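Local coordinates for DNAation factor-related protein 4 (Drosophila melanogaster, PDB 5XPC) that probably acts as a DNA endonuclease in apoptotic DNA fragmentation, this chain being its CIDE domain, which forms higher-order assemblies, at residues B[25-29]-B[30-34]; B[58-61]-B[62-65]. All coordinates share one frame; numbering follows the deposited sequence.

Interaction 1 of 2, residues B[25-29]-B[30-34]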
ATOM      1  N   ILE B  25      20.493  -6.173  16.720  1.00 22.97           N
ATOM      2  CA  ILE B  25      19.989  -6.457  18.059  1.00 23.64           C
ATOM      3  C   ILE B  25      18.823  -7.427  17.952  1.00 24.49           C
ATOM      4  O   ILE B  25      17.893  -7.200  17.171  1.00 26.79           O
ATOM      5  CB  ILE B  25      19.523  -5.171  18.770  1.00 25.13           C
ATOM      6  CG1 ILE B  25      20.699  -4.200  18.952  1.00 22.97           C
ATOM      7  CG2 ILE B  25      18.865  -5.504  20.099  1.00 23.53           C
ATOM      8  CD1 ILE B  25      20.262  -2.851  19.549  1.00 25.29           C
ATOM      9  N   GLY B  26      18.846  -8.481  18.767  1.00 24.50           N
ATOM     10  CA  GLY B  26      17.710  -9.389  18.868  1.00 25.38           C
ATOM     11  C   GLY B  26      16.777  -8.971  19.994  1.00 28.27           C
ATOM     12  O   GLY B  26      17.217  -8.642  21.096  1.00 29.42           O
ATOM     13  N   ALA B  27      15.477  -8.967  19.699  1.00 25.45           N
ATOM     14  CA  ALA B  27      14.503  -8.608  20.716  1.00 25.96           C
ATOM     15  C   ALA B  27      13.164  -9.272  20.424  1.00 27.23           C
ATOM     16  O   ALA B  27      12.825  -9.558  19.269  1.00 26.01           O
ATOM     17  CB  ALA B  27      14.322  -7.079  20.821  1.00 25.15           C
ATOM     18  N   ASN B  28      12.396  -9.496  21.491  1.00 31.89           N
ATOM     19  CA  ASN B  28      11.064 -10.073  21.385  1.00 31.19           C
ATOM     20  C   ASN B  28       9.971  -9.085  21.778  1.00 32.25           C
ATOM     21  O   ASN B  28       8.809  -9.479  21.892  1.00 30.01           O
ATOM     22  CB  ASN B  28      10.966 -11.351  22.229  1.00 32.07           C
ATOM     23  CG  ASN B  28      11.167 -11.100  23.715  1.00 34.42           C
ATOM     24  OD1 ASN B  28      11.243  -9.959  24.163  1.00 34.28           O
ATOM     25  ND2 ASN B  28      11.231 -12.176  24.491  1.00 37.54           N
ATOM     26  N   SER B  29      10.320  -7.818  22.005  1.00 27.40           N
ATOM     27  CA  SER B  29       9.338  -6.793  22.332  1.00 25.46           C
ATOM     28  C   SER B  29       9.962  -5.432  22.065  1.00 30.01           C
ATOM     29  O   SER B  29      11.190  -5.287  22.031  1.00 25.79           O
ATOM     30  CB  SER B  29       8.877  -6.885  23.794  1.00 30.22           C
ATOM     31  OG  SER B  29       9.879  -6.380  24.669  1.00 30.99           O
ATOM     32  N   LEU B  30       9.098  -4.433  21.878  1.00 28.19           N
ATOM     33  CA  LEU B  30       9.586  -3.067  21.745  1.00 25.73           C
ATOM     34  C   LEU B  30      10.299  -2.619  23.018  1.00 28.67           C
ATOM     35  O   LEU B  30      11.348  -1.963  22.953  1.00 26.82           O
ATOM     36  CB  LEU B  30       8.426  -2.130  21.411  1.00 24.86           C
ATOM     37  CG  LEU B  30       8.745  -0.639  21.308  1.00 30.35           C
ATOM     38  CD1 LEU B  30       9.794  -0.392  20.230  1.00 26.11           C
ATOM     39  CD2 LEU B  30       7.461   0.153  21.019  1.00 27.73           C
ATOM     40  N   GLU B  31       9.746  -2.973  24.182  1.00 27.86           N
ATOM     41  CA  GLU B  31      10.395  -2.646  25.450  1.00 34.58           C
ATOM     42  C   GLU B  31      11.825  -3.174  25.493  1.00 30.25           C
ATOM     43  O   GLU B  31      12.762  -2.449  25.859  1.00 27.45           O
ATOM     44  CB  GLU B  31       9.579  -3.212  26.612  1.00 41.57           C
ATOM     45  CG  GLU B  31      10.264  -3.095  27.957  1.00 61.87           C
ATOM     46  CD  GLU B  31       9.387  -3.566  29.102  1.00 78.85           C
ATOM     47  OE1 GLU B  31       8.470  -4.381  28.858  1.00 82.87           O
ATOM     48  OE2 GLU B  31       9.611  -3.113  30.245  1.00 84.95           O
ATOM     49  N   MET B  32      12.011  -4.441  25.115  1.00 27.80           N
ATOM     50  CA  MET B  32      13.352  -5.023  25.096  1.00 25.57           C
ATOM     51  C   MET B  32      14.248  -4.342  24.063  1.00 26.83           C
ATOM     52  O   MET B  32      15.434  -4.095  24.326  1.00 28.55           O
ATOM     53  CB  MET B  32      13.272  -6.526  24.817  1.00 24.22           C
ATOM     54  CG  MET B  32      14.649  -7.174  24.634  1.00 28.51           C
ATOM     55  SD  MET B  32      14.636  -8.956  24.338  1.00 31.83           S
ATOM     56  CE  MET B  32      13.979  -9.579  25.889  1.00 35.31           C
ATOM     57  N   LEU B  33      13.714  -4.051  22.873  1.00 25.39           N
ATOM     58  CA  LEU B  33      14.550  -3.460  21.832  1.00 26.02           C
ATOM     59  C   LEU B  33      15.037  -2.084  22.249  1.00 25.73           C
ATOM     60  O   LEU B  33      16.205  -1.736  22.029  1.00 26.16           O
ATOM     61  CB  LEU B  33      13.791  -3.371  20.509  1.00 24.64           C
ATOM     62  CG  LEU B  33      14.577  -2.835  19.306  1.00 24.18           C
ATOM     63  CD1 LEU B  33      15.926  -3.562  19.158  1.00 23.00           C
ATOM     64  CD2 LEU B  33      13.756  -2.995  18.014  1.00 25.01           C
ATOM     65  N   ILE B  34      14.160  -1.293  22.875  1.00 24.26           N
ATOM     66  CA  ILE B  34      14.558   0.031  23.336  1.00 25.07           C
ATOM     67  C   ILE B  34      15.590  -0.077  24.456  1.00 25.21           C
ATOM     68  O   ILE B  34      16.561   0.688  24.494  1.00 26.64           O
ATOM     69  CB  ILE B  34      13.318   0.834  23.768  1.00 28.06           C
ATOM     70  CG1 ILE B  34      12.492   1.205  22.534  1.00 30.02           C
ATOM     71  CG2 ILE B  34      13.730   2.077  24.566  1.00 26.39           C
ATOM     72  CD1 ILE B  34      11.278   2.018  22.835  1.00 33.62           C
TER
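The hydroxyl oxygen OG of S29 accepts the backbone N-H of M32, with OG to M32 N at 2.9 Å and a nearly straight N-H...O angle of 165°. This is an N-cap: S29 sits just before helix 30-40, where strand 22-27 turns into the helix in the ubiquitin-like CIDE-N fold. OG lies between the backbone N and the carbonyl carbon of S29 (chi1 75°), and this torsion turns it back over the first helical turn. The backbone of S29 adds the first helical bond, from L33 N to S29 O at 2.9 Å. L30 N is hydrogen-bonded to OD1 of D60, on helix 60-65.

M32 reaches back from the helix toward the strand. Its CG leaves anti to the backbone N (chi1 174°) and lies 3.8 Å from CB of A27. The chain then bends at SD, and the end of M32 crosses the side chain of N28 at about a right angle. N28 N gives SD a weak hydrogen bond at 3.7 Å.

Deeper in, the methyl of A27 packs against CB of L33 at 3.8 Å. L33 also touches Y12 and V14 of strand 10-15, so it joins the helix to the sheet. On the strand's other flank, G26 N bonds to D59 of the second subunit. The apolar contact ends at I25, whose CG2 methyl meets CD1 of L33 at 3.6 Å. The methyl of M32 finishes beside the amide of N28, with CE 3.3 Å from OD1.

Interaction 2 of 2, residues B[58-61]-B[62-65]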
ATOM      1  N   SER B  58       5.289   3.345  17.552  1.00 28.11           N
ATOM      2  CA  SER B  58       4.537   3.794  18.723  1.00 27.14           C
ATOM      3  C   SER B  58       4.179   2.672  19.696  1.00 29.60           C
ATOM      4  O   SER B  58       3.923   2.961  20.869  1.00 29.97           O
ATOM      5  CB  SER B  58       3.257   4.530  18.306  1.00 28.12           C
ATOM      6  OG  SER B  58       2.278   3.625  17.818  1.00 33.39           O
ATOM      7  N   ASP B  59       4.149   1.413  19.264  1.00 30.16           N
ATOM      8  CA  ASP B  59       3.748   0.349  20.180  1.00 28.04           C
ATOM      9  C   ASP B  59       4.315  -0.978  19.693  1.00 26.45           C
ATOM     10  O   ASP B  59       4.817  -1.093  18.573  1.00 25.75           O
ATOM     11  CB  ASP B  59       2.208   0.280  20.365  1.00 29.97           C
ATOM     12  CG  ASP B  59       1.418   0.116  19.048  1.00 35.23           C
ATOM     13  OD1 ASP B  59       1.931  -0.463  18.068  1.00 34.20           O
ATOM     14  OD2 ASP B  59       0.236   0.543  19.016  1.00 36.26           O
ATOM     15  N   ASP B  60       4.248  -1.978  20.573  1.00 28.06           N
ATOM     16  CA  ASP B  60       4.800  -3.293  20.262  1.00 29.09           C
ATOM     17  C   ASP B  60       4.130  -3.902  19.037  1.00 29.25           C
ATOM     18  O   ASP B  60       4.781  -4.587  18.236  1.00 30.51           O
ATOM     19  CB  ASP B  60       4.636  -4.215  21.468  1.00 33.53           C
ATOM     20  CG  ASP B  60       5.409  -5.504  21.325  1.00 37.98           C
ATOM     21  OD1 ASP B  60       6.623  -5.443  21.044  1.00 34.68           O
ATOM     22  OD2 ASP B  60       4.794  -6.583  21.476  1.00 41.12           O
ATOM     23  N   GLU B  61       2.827  -3.662  18.875  1.00 28.65           N
ATOM     24  CA  GLU B  61       2.104  -4.244  17.752  1.00 27.22           C
ATOM     25  C   GLU B  61       2.646  -3.723  16.429  1.00 29.63           C
ATOM     26  O   GLU B  61       2.795  -4.488  15.465  1.00 30.03           O
ATOM     27  CB  GLU B  61       0.607  -3.955  17.879  1.00 30.00           C
ATOM     28  CG  GLU B  61      -0.064  -4.630  19.072  1.00 32.63           C
ATOM     29  CD  GLU B  61       0.271  -3.957  20.407  1.00 37.28           C
ATOM     30  OE1 GLU B  61       0.593  -2.750  20.416  1.00 35.08           O
ATOM     31  OE2 GLU B  61       0.209  -4.638  21.451  1.00 40.28           O
ATOM     32  N   TYR B  62       2.975  -2.431  16.369  1.00 23.82           N
ATOM     33  CA  TYR B  62       3.590  -1.895  15.161  1.00 27.79           C
ATOM     34  C   TYR B  62       4.954  -2.529  14.915  1.00 28.44           C
ATOM     35  O   TYR B  62       5.261  -2.929  13.788  1.00 27.53           O
ATOM     36  CB  TYR B  62       3.719  -0.369  15.222  1.00 25.80           C
ATOM     37  CG  TYR B  62       4.195   0.154  13.882  1.00 24.72           C
ATOM     38  CD1 TYR B  62       3.346   0.151  12.779  1.00 23.36           C
ATOM     39  CD2 TYR B  62       5.508   0.581  13.700  1.00 24.77           C
ATOM     40  CE1 TYR B  62       3.776   0.591  11.536  1.00 27.29           C
ATOM     41  CE2 TYR B  62       5.952   1.025  12.461  1.00 27.52           C
ATOM     42  CZ  TYR B  62       5.077   1.019  11.379  1.00 29.03           C
ATOM     43  OH  TYR B  62       5.506   1.457  10.145  1.00 25.34           O
ATOM     44  N   LEU B  63       5.798  -2.604  15.950  1.00 30.03           N
ATOM     45  CA  LEU B  63       7.114  -3.223  15.791  1.00 27.74           C
ATOM     46  C   LEU B  63       6.998  -4.615  15.182  1.00 28.48           C
ATOM     47  O   LEU B  63       7.717  -4.966  14.238  1.00 25.40           O
ATOM     48  CB  LEU B  63       7.840  -3.305  17.137  1.00 27.30           C
ATOM     49  CG  LEU B  63       9.149  -4.117  17.066  1.00 26.46           C
ATOM     50  CD1 LEU B  63      10.162  -3.378  16.228  1.00 22.76           C
ATOM     51  CD2 LEU B  63       9.744  -4.380  18.446  1.00 23.33           C
ATOM     52  N   LYS B  64       6.082  -5.421  15.702  1.00 26.05           N
ATOM     53  CA  LYS B  64       5.995  -6.795  15.227  1.00 29.36           C
ATOM     54  C   LYS B  64       5.328  -6.906  13.867  1.00 30.56           C
ATOM     55  O   LYS B  64       5.396  -7.971  13.244  1.00 27.46           O
ATOM     56  CB  LYS B  64       5.292  -7.636  16.290  1.00 32.21           C
ATOM     57  CG  LYS B  64       6.257  -7.884  17.450  1.00 37.78           C
ATOM     58  CD  LYS B  64       5.611  -8.378  18.717  1.00 42.47           C
ATOM     59  CE  LYS B  64       6.700  -8.670  19.750  1.00 34.79           C
ATOM     60  NZ  LYS B  64       6.160  -8.741  21.140  1.00 36.76           N
ATOM     61  N   SER B  65       4.714  -5.827  13.380  1.00 27.37           N
ATOM     62  CA  SER B  65       4.204  -5.809  12.016  1.00 27.75           C
ATOM     63  C   SER B  65       5.306  -5.583  10.992  1.00 29.56           C
ATOM     64  O   SER B  65       5.086  -5.831   9.800  1.00 27.35           O
ATOM     65  CB  SER B  65       3.142  -4.715  11.865  1.00 28.25           C
ATOM     66  OG  SER B  65       3.750  -3.437  11.667  1.00 28.42           O
TER
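D60 and K64 meet in a salt bridge one turn apart on helix 60-65, with D60 OD2 and K64 NZ at 2.6 Å. The ammonium comes to OD2 on its syn lone pair, the side of the other carboxylate oxygen. The lysine chain is extended beyond CG. Its CD and CE run beside the carboxylate, with CE 3.3 Å from D60 OD2. At the backbone the same two residues are joined again by K64 N to D60 O at 3.0 Å.

D59 caps the start of the helix. Its OD1 accepts Y62 N at 2.8 Å, and the N-H meets OD1 nearly along its C-O axis. The carboxylate is brought there by a chi1 of 56°, which sets CG between the backbone N and the carbonyl carbon. D59 O then receives L63 N at 3.2 Å. Y62 CB lies beside D59 OD1, while the ring turns away, its plane 49° from that of the carboxylate.

Further along, Y62 O accepts two donors from S65: OG at 2.7 Å and N at 3.0 Å. The hydroxyl arrives in the carbonyl plane on a lone pair. A weak bond from S65 N to E61 O adds to this turn.

K64 NZ also bonds to N28 O, so the ammonium has a second partner in the turn before helix 30-40. The other oxygen of D60 is bonded to the start of that helix. D59 faces the third subunit, where OD2 makes a salt bridge with K36 and OD1 also accepts G26 N. Y62 OH bonds to Q69 of that subunit. This polar face is consistent with the higher-order assembly of CIDE domains, here joined through an Asp N-cap at the start of a short helix.

Interactions 1 and 2 both cover the start of a helix, and their centres lie about 11 Å apart. Each uses a side-chain oxygen as N-cap, a serine hydroxyl at 25-29/30-34 and a carboxylate at 58-61/62-65. Interaction 1 is more apolar and ties a helix to the sheet. Interaction 2 joins a short helix to the residues just before it and is more charged. Both are partly buried and both reach a neighbouring subunit. They touch directly: D60 and K64 of interaction 2 both reach back to the turn and helix start of interaction 1. L63 packs on L30 and L33, which gives the two helices an apolar seam beside these polar links.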